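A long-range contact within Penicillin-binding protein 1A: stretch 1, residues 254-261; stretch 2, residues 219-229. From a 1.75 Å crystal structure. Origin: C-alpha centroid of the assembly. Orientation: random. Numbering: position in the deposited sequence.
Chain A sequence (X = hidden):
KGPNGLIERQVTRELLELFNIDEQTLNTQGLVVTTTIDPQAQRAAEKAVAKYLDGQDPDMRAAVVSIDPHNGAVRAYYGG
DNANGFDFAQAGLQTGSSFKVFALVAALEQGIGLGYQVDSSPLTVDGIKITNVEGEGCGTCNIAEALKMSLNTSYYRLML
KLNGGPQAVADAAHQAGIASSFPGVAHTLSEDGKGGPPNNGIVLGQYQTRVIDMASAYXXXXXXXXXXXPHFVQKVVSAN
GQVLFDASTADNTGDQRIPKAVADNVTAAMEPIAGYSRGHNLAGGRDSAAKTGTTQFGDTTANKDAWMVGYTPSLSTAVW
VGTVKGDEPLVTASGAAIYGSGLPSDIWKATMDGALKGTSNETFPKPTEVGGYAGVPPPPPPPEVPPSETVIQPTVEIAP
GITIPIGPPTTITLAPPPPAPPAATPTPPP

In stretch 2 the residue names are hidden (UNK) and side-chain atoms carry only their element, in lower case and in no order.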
ATOM      1  N   GLY A 254     -11.739   1.568 -16.456  1.00 27.23           N
ATOM      2  CA  GLY A 254     -10.332   1.394 -15.942  1.00 25.57           C
ATOM      3  C   GLY A 254      -9.259   1.384 -17.034  1.00 25.36           C
ATOM      4  O   GLY A 254      -9.563   1.529 -18.229  1.00 26.31           O
ATOM      5  N   ASP A 255      -8.002   1.247 -16.641  1.00 21.74           N
ATOM      6  CA  ASP A 255      -6.870   1.270 -17.549  1.00 20.65           C
ATOM      7  C   ASP A 255      -6.030   0.004 -17.258  1.00 18.25           C
ATOM      8  O   ASP A 255      -5.626  -0.219 -16.129  1.00 16.00           O
ATOM      9  CB  ASP A 255      -6.071   2.575 -17.277  1.00 23.28           C
ATOM     10  CG  ASP A 255      -4.934   2.827 -18.249  1.00 27.19           C
ATOM     11  OD1 ASP A 255      -4.729   2.001 -19.172  1.00 31.83           O
ATOM     12  OD2 ASP A 255      -4.252   3.918 -18.147  1.00 29.80           O
ATOM     13  N   GLN A 256      -5.766  -0.818 -18.288  1.00 15.43           N
ATOM     14  CA  GLN A 256      -4.912  -1.989 -18.121  1.00 14.91           C
ATOM     15  C   GLN A 256      -3.423  -1.564 -18.002  1.00 14.44           C
ATOM     16  O   GLN A 256      -2.648  -1.639 -18.969  1.00 15.38           O
ATOM     17  CB  GLN A 256      -5.129  -2.980 -19.274  1.00 14.74           C
ATOM     18  CG  GLN A 256      -4.437  -4.322 -19.070  1.00 14.30           C
ATOM     19  CD  GLN A 256      -5.158  -5.179 -18.071  1.00 13.87           C
ATOM     20  OE1 GLN A 256      -6.354  -5.443 -18.210  1.00 14.27           O
ATOM     21  NE2 GLN A 256      -4.448  -5.698 -17.124  1.00 13.27           N
ATOM     22  N   ARG A 257      -3.022  -1.153 -16.811  1.00 13.19           N
ATOM     23  CA  ARG A 257      -1.674  -0.601 -16.614  1.00 13.38           C
ATOM     24  C   ARG A 257      -0.555  -1.648 -16.508  1.00 13.39           C
ATOM     25  O   ARG A 257       0.597  -1.371 -16.877  1.00 14.22           O
ATOM     26  CB  ARG A 257      -1.664   0.146 -15.277  1.00 13.68           C
ATOM     27  CG  ARG A 257      -2.489   1.438 -15.304  1.00 14.52           C
ATOM     28  CD  ARG A 257      -1.747   2.529 -16.055  1.00 15.40           C
ATOM     29  NE  ARG A 257      -2.373   3.855 -15.957  1.00 15.65           N
ATOM     30  CZ  ARG A 257      -2.222   4.736 -14.972  1.00 15.83           C
ATOM     31  NH1 ARG A 257      -1.499   4.497 -13.918  1.00 15.09           N
ATOM     32  NH2 ARG A 257      -2.841   5.919 -15.064  1.00 16.37           N
ATOM     33  N   ILE A 258      -0.865  -2.799 -15.926  1.00 12.54           N
ATOM     34  CA  ILE A 258       0.053  -3.875 -15.712  1.00 12.32           C
ATOM     35  C   ILE A 258      -0.578  -5.114 -16.390  1.00 11.34           C
ATOM     36  O   ILE A 258      -1.785  -5.329 -16.271  1.00 11.53           O
ATOM     37  CB  ILE A 258       0.228  -4.130 -14.213  1.00 12.60           C
ATOM     38  CG1 ILE A 258       0.762  -2.893 -13.498  1.00 14.02           C
ATOM     39  CG2 ILE A 258       1.074  -5.362 -13.955  1.00 12.19           C
ATOM     40  CD1 ILE A 258       0.686  -3.019 -12.005  1.00 14.77           C
ATOM     41  N   PRO A 259       0.212  -5.908 -17.119  1.00 10.81           N
ATOM     42  CA  PRO A 259      -0.443  -7.053 -17.762  1.00 10.82           C
ATOM     43  C   PRO A 259      -1.030  -8.015 -16.715  1.00 10.31           C
ATOM     44  O   PRO A 259      -0.481  -8.202 -15.611  1.00  9.50           O
ATOM     45  CB  PRO A 259       0.677  -7.725 -18.569  1.00 11.22           C
ATOM     46  CG  PRO A 259       1.740  -6.638 -18.709  1.00 11.06           C
ATOM     47  CD  PRO A 259       1.599  -5.714 -17.551  1.00 10.69           C
ATOM     48  N   LYS A 260      -2.201  -8.550 -17.045  1.00 10.70           N
ATOM     49  CA  LYS A 260      -2.865  -9.510 -16.177  1.00 10.92           C
ATOM     50  C   LYS A 260      -1.927 -10.613 -15.706  1.00 10.96           C
ATOM     51  O   LYS A 260      -1.940 -10.997 -14.526  1.00 10.50           O
ATOM     52  CB  LYS A 260      -4.061 -10.111 -16.905  1.00 12.10           C
ATOM     53  CG  LYS A 260      -4.713 -11.301 -16.156  1.00 13.32           C
ATOM     54  CD  LYS A 260      -6.034 -11.705 -16.741  1.00 14.43           C
ATOM     55  CE  LYS A 260      -6.654 -12.937 -16.092  1.00 15.48           C
ATOM     56  NZ  LYS A 260      -6.869 -12.817 -14.643  1.00 15.41           N
ATOM     57  N   ALA A 261      -1.164 -11.196 -16.642  1.00 10.91           N
ATOM     58  CA  ALA A 261      -0.291 -12.323 -16.298  1.00 10.70           C
ATOM     59  C   ALA A 261       0.758 -11.887 -15.262  1.00 10.36           C
ATOM     60  O   ALA A 261       1.074 -12.655 -14.324  1.00  9.65           O
ATOM     61  CB  ALA A 261       0.352 -12.949 -17.507  1.00 11.25           C
ATOM     62  N   UNK A 219      -4.498  -2.203  -5.171  1.00 10.16           N
ATOM     63  CA  UNK A 219      -5.819  -2.448  -5.813  1.00 10.20           C
ATOM     64  C   UNK A 219      -5.642  -2.805  -7.295  1.00 10.06           C
ATOM     65  O   UNK A 219      -6.307  -3.690  -7.819  1.00 10.24           O
ATOM     66  c   UNK A 219      -6.757  -1.288  -5.576  1.00 10.53           C
ATOM     67  N   UNK A 220      -4.698  -2.158  -7.975  1.00  9.86           N
ATOM     68  CA  UNK A 220      -4.448  -2.447  -9.365  1.00  9.93           C
ATOM     69  C   UNK A 220      -3.981  -3.896  -9.525  1.00  9.96           C
ATOM     70  O   UNK A 220      -4.392  -4.609 -10.470  1.00  9.94           O
ATOM     71  c   UNK A 220      -3.015  -1.733 -11.351  1.00 10.18           C
ATOM     72  c   UNK A 220      -3.417  -1.439  -9.925  1.00  9.82           C
ATOM     73  o   UNK A 220      -3.972  -0.122  -9.853  1.00 10.68           O
ATOM     74  N   UNK A 221      -3.114  -4.328  -8.607  1.00  9.87           N
ATOM     75  CA  UNK A 221      -2.700  -5.728  -8.582  1.00  9.99           C
ATOM     76  C   UNK A 221      -3.893  -6.672  -8.355  1.00 10.29           C
ATOM     77  O   UNK A 221      -4.037  -7.684  -9.073  1.00 10.28           O
ATOM     78  c   UNK A 221      -0.270  -5.250  -7.826  1.00 10.71           C
ATOM     79  c   UNK A 221       0.615  -5.395  -6.599  1.00 11.14           C
ATOM     80  c   UNK A 221       0.395  -5.812  -9.064  1.00 10.98           C
ATOM     81  c   UNK A 221      -1.590  -5.962  -7.571  1.00 10.43           C
ATOM     82  N   UNK A 222      -4.732  -6.305  -7.392  1.00 10.23           N
ATOM     83  CA  UNK A 222      -5.922  -7.103  -7.006  1.00 10.70           C
ATOM     84  C   UNK A 222      -6.890  -7.243  -8.174  1.00 11.13           C
ATOM     85  O   UNK A 222      -7.586  -8.261  -8.315  1.00 11.88           O
ATOM     86  c   UNK A 222      -6.615  -6.470  -5.816  1.00 10.71           C
ATOM     87  N   UNK A 223      -6.888  -6.216  -9.026  1.00 11.09           N
ATOM     88  CA  UNK A 223      -7.766  -6.196 -10.254  1.00 11.84           C
ATOM     89  C   UNK A 223      -7.070  -6.755 -11.505  1.00 12.22           C
ATOM     90  O   UNK A 223      -7.468  -6.428 -12.642  1.00 12.58           O
ATOM     91  c   UNK A 223      -8.262  -4.798 -10.481  1.00 11.90           C
ATOM     92  N   UNK A 224      -6.011  -7.563 -11.311  1.00 11.81           N
ATOM     93  CA  UNK A 224      -5.324  -8.203 -12.442  1.00 12.17           C
ATOM     94  C   UNK A 224      -4.744  -7.160 -13.382  1.00 11.97           C
ATOM     95  O   UNK A 224      -4.741  -7.360 -14.580  1.00 12.13           O
ATOM     96  o   UNK A 224      -6.399 -10.374 -12.332  1.00 13.30           O
ATOM     97  c   UNK A 224      -6.228  -9.206 -13.159  1.00 13.47           C
ATOM     98  N   UNK A 225      -4.282  -6.031 -12.803  1.00 11.40           N
ATOM     99  CA  UNK A 225      -3.527  -5.019 -13.541  1.00 10.92           C
ATOM    100  C   UNK A 225      -4.334  -3.850 -14.029  1.00 11.59           C
ATOM    101  O   UNK A 225      -3.775  -2.968 -14.681  1.00 11.91           O
ATOM    102  N   UNK A 226      -5.622  -3.813 -13.690  1.00 11.70           N
ATOM    103  CA  UNK A 226      -6.529  -2.714 -14.113  1.00 12.38           C
ATOM    104  C   UNK A 226      -6.558  -1.673 -12.992  1.00 12.17           C
ATOM    105  O   UNK A 226      -6.855  -2.004 -11.854  1.00 11.53           O
ATOM    106  c   UNK A 226      -7.919  -3.209 -14.455  1.00 13.50           C
ATOM    107  c   UNK A 226      -7.845  -4.215 -15.628  1.00 14.24           C
ATOM    108  c   UNK A 226      -9.151  -4.867 -16.018  1.00 15.37           C
ATOM    109  c   UNK A 226      -8.833  -2.029 -14.774  1.00 13.69           C
ATOM    110  N   UNK A 227      -6.190  -0.431 -13.361  1.00 12.17           N
ATOM    111  CA  UNK A 227      -6.135   0.706 -12.515  1.00 12.86           C
ATOM    112  C   UNK A 227      -7.399   1.534 -12.657  1.00 13.59           C
ATOM    113  O   UNK A 227      -7.912   1.762 -13.793  1.00 13.66           O
ATOM    114  c   UNK A 227      -4.619   4.473 -10.479  1.00 16.71           C
ATOM    115  c   UNK A 227      -4.919   1.581 -12.913  1.00 13.22           C
ATOM    116  o   UNK A 227      -5.044   6.846 -10.793  1.00 23.72           O
ATOM    117  c   UNK A 227      -4.633   3.181 -11.008  1.00 15.15           C
ATOM    118  c   UNK A 227      -4.926   2.968 -12.330  1.00 14.77           C
ATOM    119  c   UNK A 227      -5.314   4.061 -13.092  1.00 16.28           C
ATOM    120  c   UNK A 227      -4.952   5.521 -11.257  1.00 18.26           C
ATOM    121  c   UNK A 227      -5.309   5.337 -12.556  1.00 18.20           C
ATOM    122  N   UNK A 228      -7.903   2.011 -11.486  1.00 13.78           N
ATOM    123  CA  UNK A 228      -8.977   3.016 -11.411  1.00 15.15           C
ATOM    124  C   UNK A 228      -8.552   4.110 -10.485  1.00 15.23           C
ATOM    125  O   UNK A 228      -8.148   3.831  -9.374  1.00 14.66           O
ATOM    126  c   UNK A 228     -11.993   0.121 -13.186  1.00 17.46           C
ATOM    127  c   UNK A 228     -10.592  -0.094 -11.523  1.00 16.16           C
ATOM    128  c   UNK A 228     -10.317   2.418 -10.917  1.00 15.67           C
ATOM    129  n   UNK A 228     -11.335  -0.755 -12.460  1.00 17.39           N
ATOM    130  c   UNK A 228     -10.823   1.230 -11.679  1.00 16.31           C
ATOM    131  n   UNK A 228     -11.702   1.333 -12.732  1.00 17.58           N
ATOM    132  N   UNK A 229      -8.689   5.385 -10.890  1.00 15.84           N
ATOM    133  CA  UNK A 229      -8.311   6.479  -9.968  1.00 16.11           C
ATOM    134  C   UNK A 229      -9.099   6.412  -8.662  1.00 15.75           C
ATOM    135  O   UNK A 229     -10.319   6.174  -8.683  1.00 15.92           O
ATOM    136  c   UNK A 229      -9.074   5.913 -12.225  1.00 16.60           C
ATOM    137  c   UNK A 229      -8.574   7.324 -12.151  1.00 16.96           C
ATOM    138  c   UNK A 229      -8.674   7.760 -10.745  1.00 16.97           C
TER

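Position 219 carries one side-chain carbon, out of reach of stretch 1: Ala219, in the last part of a helix. Position 220 has a carbon bearing one oxygen and one carbon, a beta-branched pattern, and its terminal carbon lies 4.0 Å from Ile258 CD1: threonine, Thr220. Position 221 has four carbons forked at the second, and one carbon of the fork packs 4.1 Å from the same Ile258 CD1; this is leucine, Leu221, and the packing atom is CD2. Positions 222 and 223 each have a single carbon and touch nothing on stretch 1: Ala222 and Ala223, the latter the first residue to leave helical phi/psi.

Position 224 has one carbon followed by one oxygen. Its backbone O accepts a hydrogen bond from Gln256 NE2 (3.1 Å, 148°), while its side-chain oxygen accepts a weak one from Lys260 NZ at 3.4 Å. One carbon then one oxygen defines serine, Ser224. Position 225 has no side-chain atom, and its CA approaches Ile258 O to 3.3 Å in a CA-H...O contact. The lack of any side-chain atom makes it Gly225; at phi/psi 97/3 a CB would jam against the preceding carbonyl O, which by itself calls for glycine, and a CB would also fall 1.9 Å from Ile258 O.

Position 226 has four carbons forked at the first, with one arm two carbons long. The inner carbon of that arm lies 3.2 Å from Gln256 OE1, and the two residues form a non-hydrogen-bonded antiparallel pair with side chains on the same face of the sheet: isoleucine, Ile226. Position 227 shows one carbon, then a six-carbon ring bearing an oxygen. Over one face of the ring lies the Arg257 guanidinium, centres 4.2 Å apart and planes at 21°; the cation-pi contact is off-centre, 34° from the ring normal. The residue is Tyr227. Position 228 has one carbon and a five-membered ring of three carbons and two nitrogens, with the ring carbon between the nitrogens 3.5 Å from Gly254 CA: histidine, His228. Position 229 has three carbons closing a ring onto the backbone N and makes no contact here, giving Pro229.

The contact is a short antiparallel pairing extended by a turn. Tyr227 N donates to Asp255 O (2.8 Å, 172°), and Asp255 N returns a bond to Tyr227 O (2.9 Å). Beyond this pair, the type I' turn from Ala223 to Ile226 presents Gly225 O to Ile258 N (3.2 Å, 171°). Side chains reinforce the backbone: Gln256 NE2, which crosses to Ser224 O, also donates to Ile258 O of its own stretch at 2.8 Å, and the salt bridge from Arg257 NE to Asp255 OD2 (2.9 Å) links the stacked arginine to the strand just before it.

Stretch 2 (219-229) ATLAASGIYHP
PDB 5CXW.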